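Local coordinates for protein DNA polymerase III subunit beta (Deinococcus radiodurans, PDB 4TRT) that probably encircles DNA as a ring-shaped head-to-tail homodimer, the sliding clamp that tethers DNA polymerases and other proteins to DNA and makes them processive, at residues S46-E51 with E113-L118; L50-S55 with V224-K229. One frame throughout, in Å; residues are numbered along the deposited sequence.

Interaction 1 (S46-E51 with E113-L118)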
loop_
_atom_site.group_PDB
_atom_site.type_symbol
_atom_site.label_atom_id
_atom_site.label_comp_id
_atom_site.label_asym_id
_atom_site.label_seq_id
_atom_site.Cartn_x
_atom_site.Cartn_y
_atom_site.Cartn_z
ATOM N N SER A 46 18.322 20.043 -8.416
ATOM C CA SER A 46 18.137 20.649 -7.111
ATOM C C SER A 46 16.728 21.217 -6.888
ATOM O O SER A 46 15.979 21.509 -7.846
ATOM C CB SER A 46 19.223 21.707 -6.866
ATOM O OG SER A 46 18.948 22.905 -7.569
ATOM N N GLY A 47 16.383 21.347 -5.610
ATOM C CA GLY A 47 15.103 21.918 -5.194
ATOM C C GLY A 47 15.015 22.156 -3.694
ATOM O O GLY A 47 15.958 21.878 -2.943
ATOM N N THR A 48 13.879 22.690 -3.255
ATOM C CA THR A 48 13.686 23.021 -1.860
ATOM C C THR A 48 12.234 22.778 -1.473
ATOM O O THR A 48 11.353 22.774 -2.335
ATOM C CB THR A 48 14.062 24.488 -1.580
ATOM O OG1 THR A 48 14.009 24.754 -0.173
ATOM C CG2 THR A 48 13.096 25.434 -2.295
ATOM N N ASN A 49 12.003 22.550 -0.180
ATOM C CA ASN A 49 10.647 22.626 0.385
ATOM C C ASN A 49 10.567 23.718 1.449
ATOM O O ASN A 49 9.664 23.728 2.283
ATOM C CB ASN A 49 10.184 21.276 0.939
ATOM C CG ASN A 49 10.975 20.824 2.144
ATOM O OD1 ASN A 49 11.812 21.556 2.682
ATOM N ND2 ASN A 49 10.699 19.606 2.593
ATOM N N LEU A 50 11.554 24.606 1.421
ATOM C CA LEU A 50 11.686 25.732 2.336
ATOM C C LEU A 50 12.249 25.339 3.707
ATOM O O LEU A 50 12.749 26.198 4.410
ATOM C CB LEU A 50 10.366 26.520 2.471
ATOM C CG LEU A 50 9.699 26.951 1.157
ATOM C CD1 LEU A 50 8.441 27.765 1.416
ATOM C CD2 LEU A 50 10.646 27.738 0.266
ATOM N N GLU A 51 12.191 24.064 4.091
ATOM C CA GLU A 51 12.871 23.619 5.334
ATOM C C GLU A 51 14.210 22.964 5.026
ATOM O O GLU A 51 15.158 23.102 5.787
ATOM C CB GLU A 51 11.991 22.661 6.141
ATOM C CG GLU A 51 10.674 23.275 6.595
ATOM C CD GLU A 51 10.859 24.546 7.415
ATOM O OE1 GLU A 51 11.826 24.641 8.220
ATOM O OE2 GLU A 51 10.040 25.477 7.246
ATOM N N GLU A 113 15.083 32.144 -14.293
ATOM C CA GLU A 113 15.574 33.422 -13.735
ATOM C C GLU A 113 14.945 33.774 -12.389
ATOM O O GLU A 113 15.583 34.412 -11.564
ATOM C CB GLU A 113 15.346 34.582 -14.711
ATOM C CG GLU A 113 16.084 34.454 -16.039
ATOM C CD GLU A 113 17.597 34.436 -15.879
ATOM O OE1 GLU A 113 18.230 35.510 -16.039
ATOM O OE2 GLU A 113 18.147 33.352 -15.585
ATOM N N ALA A 114 13.708 33.347 -12.168
ATOM C CA ALA A 114 13.014 33.623 -10.916
ATOM C C ALA A 114 13.230 32.560 -9.830
ATOM O O ALA A 114 12.771 32.749 -8.707
ATOM C CB ALA A 114 11.524 33.800 -11.176
ATOM N N TYR A 115 13.889 31.443 -10.154
ATOM C CA TYR A 115 14.154 30.399 -9.154
ATOM C C TYR A 115 15.361 30.800 -8.281
ATOM O O TYR A 115 16.375 31.235 -8.816
ATOM C CB TYR A 115 14.395 29.023 -9.809
ATOM C CG TYR A 115 14.278 27.893 -8.813
ATOM C CD1 TYR A 115 15.365 27.518 -8.029
ATOM C CD2 TYR A 115 13.069 27.242 -8.606
ATOM C CE1 TYR A 115 15.258 26.505 -7.079
ATOM C CE2 TYR A 115 12.954 26.239 -7.664
ATOM C CZ TYR A 115 14.055 25.874 -6.899
ATOM O OH TYR A 115 13.939 24.881 -5.960
ATOM N N PRO A 116 15.265 30.638 -6.941
ATOM C CA PRO A 116 16.337 31.121 -6.056
ATOM C C PRO A 116 17.669 30.402 -6.244
ATOM O O PRO A 116 17.676 29.198 -6.439
ATOM C CB PRO A 116 15.799 30.802 -4.649
ATOM C CG PRO A 116 14.869 29.654 -4.861
ATOM C CD PRO A 116 14.179 30.025 -6.149
ATOM N N PRO A 117 18.792 31.138 -6.154
ATOM C CA PRO A 117 20.071 30.447 -6.146
ATOM C C PRO A 117 20.197 29.644 -4.860
ATOM O O PRO A 117 20.048 30.206 -3.776
ATOM C CB PRO A 117 21.090 31.590 -6.176
ATOM C CG PRO A 117 20.385 32.737 -5.537
ATOM C CD PRO A 117 18.948 32.592 -5.952
ATOM N N LEU A 118 20.405 28.339 -4.982
ATOM C CA LEU A 118 20.634 27.489 -3.820
ATOM C C LEU A 118 22.135 27.241 -3.706
ATOM O O LEU A 118 22.762 26.863 -4.687
ATOM C CB LEU A 118 19.877 26.163 -3.962
ATOM C CG LEU A 118 18.359 26.254 -4.111
ATOM C CD1 LEU A 118 17.757 24.895 -4.468
ATOM C CD2 LEU A 118 17.717 26.837 -2.862
HETATM O O HOH W 1 11.762 23.340 -5.572
#
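Y115 sets its hydroxyl against the backbone of G47, with OH only 3.3 Å from G47 CA, and shares a water with the next residue. G47 and T48 end strand 42-48, the first arm of a β-hairpin whose second arm is strand 52-59; Y115 and L118 lie in the loop leading from strand 103-108 toward the central domain. CG of Y115 stands anti to its backbone N (chi1 -164°), and Y115 OH ends beside G47 CA and T48 N. Water 1, in the plane of the ring, lies 2.7 Å from Y115 OH and accepts from T48 N at 3.2 Å, a bridge between loop and hairpin. T48 CG2 approaches Y115 OH to 3.8 Å. T48 OG1 accepts from L50 N at 2.9 Å, closing an ST turn, and is also hydrogen-bonded to D53 OD1 and I52 O. An alanine at T48 lacks OG1 and CG2 and would probably leave D53 OD1 and I52 O without this mate, L50 N without its turn acceptor, and a gap beside Y115 OH. L118 puts a methyl, CD1, against polar atoms: 3.8 Å from G47 O and 3.9 Å from S46 OG, at the edge of the Y115 ring.

Interaction 2 (L50-S55 with V224-K229)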
loop_
_atom_site.group_PDB
_atom_site.type_symbol
_atom_site.label_atom_id
_atom_site.label_comp_id
_atom_site.label_asym_id
_atom_site.label_seq_id
_atom_site.Cartn_x
_atom_site.Cartn_y
_atom_site.Cartn_z
ATOM N N LEU A 50 11.554 24.606 1.421
ATOM C CA LEU A 50 11.686 25.732 2.336
ATOM C C LEU A 50 12.249 25.339 3.707
ATOM O O LEU A 50 12.749 26.198 4.410
ATOM C CB LEU A 50 10.366 26.520 2.471
ATOM C CG LEU A 50 9.699 26.951 1.157
ATOM C CD1 LEU A 50 8.441 27.765 1.416
ATOM C CD2 LEU A 50 10.646 27.738 0.266
ATOM N N GLU A 51 12.191 24.064 4.091
ATOM C CA GLU A 51 12.871 23.619 5.334
ATOM C C GLU A 51 14.210 22.964 5.026
ATOM O O GLU A 51 15.158 23.102 5.787
ATOM C CB GLU A 51 11.991 22.661 6.141
ATOM C CG GLU A 51 10.674 23.275 6.595
ATOM C CD GLU A 51 10.859 24.546 7.415
ATOM O OE1 GLU A 51 11.826 24.641 8.220
ATOM O OE2 GLU A 51 10.040 25.477 7.246
ATOM N N ILE A 52 14.278 22.245 3.918
ATOM C CA ILE A 52 15.566 21.746 3.443
ATOM C C ILE A 52 15.786 22.092 1.979
ATOM O O ILE A 52 14.839 22.299 1.246
ATOM C CB ILE A 52 15.755 20.228 3.697
ATOM C CG1 ILE A 52 14.835 19.373 2.831
ATOM C CG2 ILE A 52 15.575 19.893 5.171
ATOM C CD1 ILE A 52 15.345 17.955 2.648
ATOM N N ASP A 53 17.055 22.156 1.572
ATOM C CA ASP A 53 17.435 22.205 0.163
ATOM C C ASP A 53 18.165 20.923 -0.136
ATOM O O ASP A 53 18.907 20.422 0.701
ATOM C CB ASP A 53 18.395 23.357 -0.160
ATOM C CG ASP A 53 17.949 24.683 0.409
ATOM O OD1 ASP A 53 16.736 24.954 0.393
ATOM O OD2 ASP A 53 18.826 25.459 0.856
ATOM N N LEU A 54 17.990 20.425 -1.351
ATOM C CA LEU A 54 18.617 19.184 -1.768
ATOM C C LEU A 54 19.166 19.329 -3.174
ATOM O O LEU A 54 18.530 19.937 -4.043
ATOM C CB LEU A 54 17.587 18.058 -1.714
ATOM C CG LEU A 54 18.030 16.643 -2.052
ATOM C CD1 LEU A 54 19.033 16.130 -1.022
ATOM C CD2 LEU A 54 16.805 15.750 -2.140
ATOM N N SER A 55 20.344 18.753 -3.384
ATOM C CA SER A 55 21.011 18.741 -4.667
ATOM C C SER A 55 21.534 17.339 -4.914
ATOM O O SER A 55 22.095 16.726 -4.006
ATOM C CB SER A 55 22.176 19.714 -4.641
ATOM O OG SER A 55 22.681 19.893 -5.930
ATOM N N VAL A 224 24.945 13.542 -3.253
ATOM C CA VAL A 224 23.902 14.377 -2.659
ATOM C C VAL A 224 24.461 15.441 -1.720
ATOM O O VAL A 224 25.393 15.166 -0.963
ATOM C CB VAL A 224 22.891 13.537 -1.850
ATOM C CG1 VAL A 224 21.910 14.448 -1.137
ATOM C CG2 VAL A 224 22.137 12.568 -2.745
ATOM N N LYS A 225 23.884 16.644 -1.776
ATOM C CA LYS A 225 24.137 17.705 -0.807
ATOM C C LYS A 225 22.798 18.161 -0.224
ATOM O O LYS A 225 21.836 18.373 -0.968
ATOM C CB LYS A 225 24.818 18.894 -1.470
ATOM C CG LYS A 225 26.000 18.533 -2.356
ATOM C CD LYS A 225 26.685 19.789 -2.862
ATOM C CE LYS A 225 28.040 19.513 -3.492
ATOM N NZ LYS A 225 27.905 19.279 -4.943
ATOM N N MET A 226 22.726 18.322 1.095
ATOM C CA MET A 226 21.483 18.756 1.738
ATOM C C MET A 226 21.764 19.880 2.702
ATOM O O MET A 226 22.665 19.749 3.552
ATOM C CB MET A 226 20.821 17.595 2.485
ATOM C CG MET A 226 19.485 17.964 3.119
ATOM S SD MET A 226 18.703 16.654 4.067
ATOM C CE MET A 226 17.930 15.694 2.780
ATOM N N ASN A 227 20.992 20.962 2.584
ATOM C CA ASN A 227 20.976 22.039 3.569
ATOM C C ASN A 227 19.788 21.840 4.499
ATOM O O ASN A 227 18.666 21.571 4.041
ATOM C CB ASN A 227 20.845 23.428 2.918
ATOM C CG ASN A 227 22.054 23.828 2.096
ATOM O OD1 ASN A 227 23.173 23.373 2.350
ATOM N ND2 ASN A 227 21.838 24.718 1.114
ATOM N N LEU A 228 20.034 21.982 5.798
ATOM C CA LEU A 228 18.973 21.931 6.794
ATOM C C LEU A 228 19.243 22.916 7.907
ATOM O O LEU A 228 20.388 23.334 8.112
ATOM C CB LEU A 228 18.835 20.547 7.394
ATOM C CG LEU A 228 20.135 19.929 7.916
ATOM C CD1 LEU A 228 19.982 19.311 9.300
ATOM C CD2 LEU A 228 20.656 18.906 6.910
ATOM N N LYS A 229 18.177 23.277 8.609
ATOM C CA LYS A 229 18.263 24.182 9.729
ATOM C C LYS A 229 18.705 23.396 10.940
ATOM O O LYS A 229 18.532 22.185 10.991
ATOM C CB LYS A 229 16.905 24.801 10.022
ATOM C CG LYS A 229 16.385 25.694 8.921
ATOM C CD LYS A 229 14.987 26.188 9.248
ATOM C CE LYS A 229 14.383 26.921 8.065
ATOM N NZ LYS A 229 12.903 26.949 8.214
HETATM O O HOH W 2 15.551 21.963 8.369
#
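N227 lies across from D53 and meets its carboxylate with CB, CG and ND2. N227 CB is 3.5 Å from D53 OD2; N227 CG, anti to its own carbonyl carbon (chi1 -67°), packs 3.8 Å from D53 OD2. At the tip N227 ND2 donates to D53 OD2 over 3.1 Å, nearly straight at 168°, using the anti lone pair of that oxygen; the acceptor lies in the amide plane, amide and carboxylate planes 76° apart. N227 OD1 bonds T218 OG1 and ND2 also bonds S119 O, which probably fixes the amide's orientation; D53 OD1 is held by T48 OG1. The backbones of D53 and N227 exchange two bonds, as do S55 and K225. This antiparallel ladder splices strand 52-59 of the N-terminal domain to strand 224-229 of the central domain, the continuous sheet across a domain boundary characteristic of sliding clamps. The face of I52, L54, M226 and L228 packs toward helices 8-21 and 193-202; L54 CD1 and V224 CG1 are tight at 3.3 Å, I52 CD1 and M226 CE at 3.4 Å. At the hairpin end K229 NZ forms a salt bridge to E51 OE1, met from above the carboxylate plane; the modelled 2.5 Å is doubtfully short. Water 2 donates to E51 O and accepts from K229 N.

Interaction 1 stays within the N-terminal domain and is small, 189 Å² of buried surface, whereas interaction 2 joins that domain to the central one and buries 545 Å². Both start from the same hairpin, whose strands 42-48 and 52-59 are neighbours in one sheet, and their centres lie about 10 Å apart. Four of the five touching residues in 46-51 with 113-118 are buried, yet its chemistry is a water bridge and van der Waals contact against a loop. The contact of 50-55 with 224-229 instead grades from a regular backbone ladder with an apolar face to a salt bridge at the more exposed end. G47 O with L54 N, 3.0 Å apart in the hairpin, joins them too.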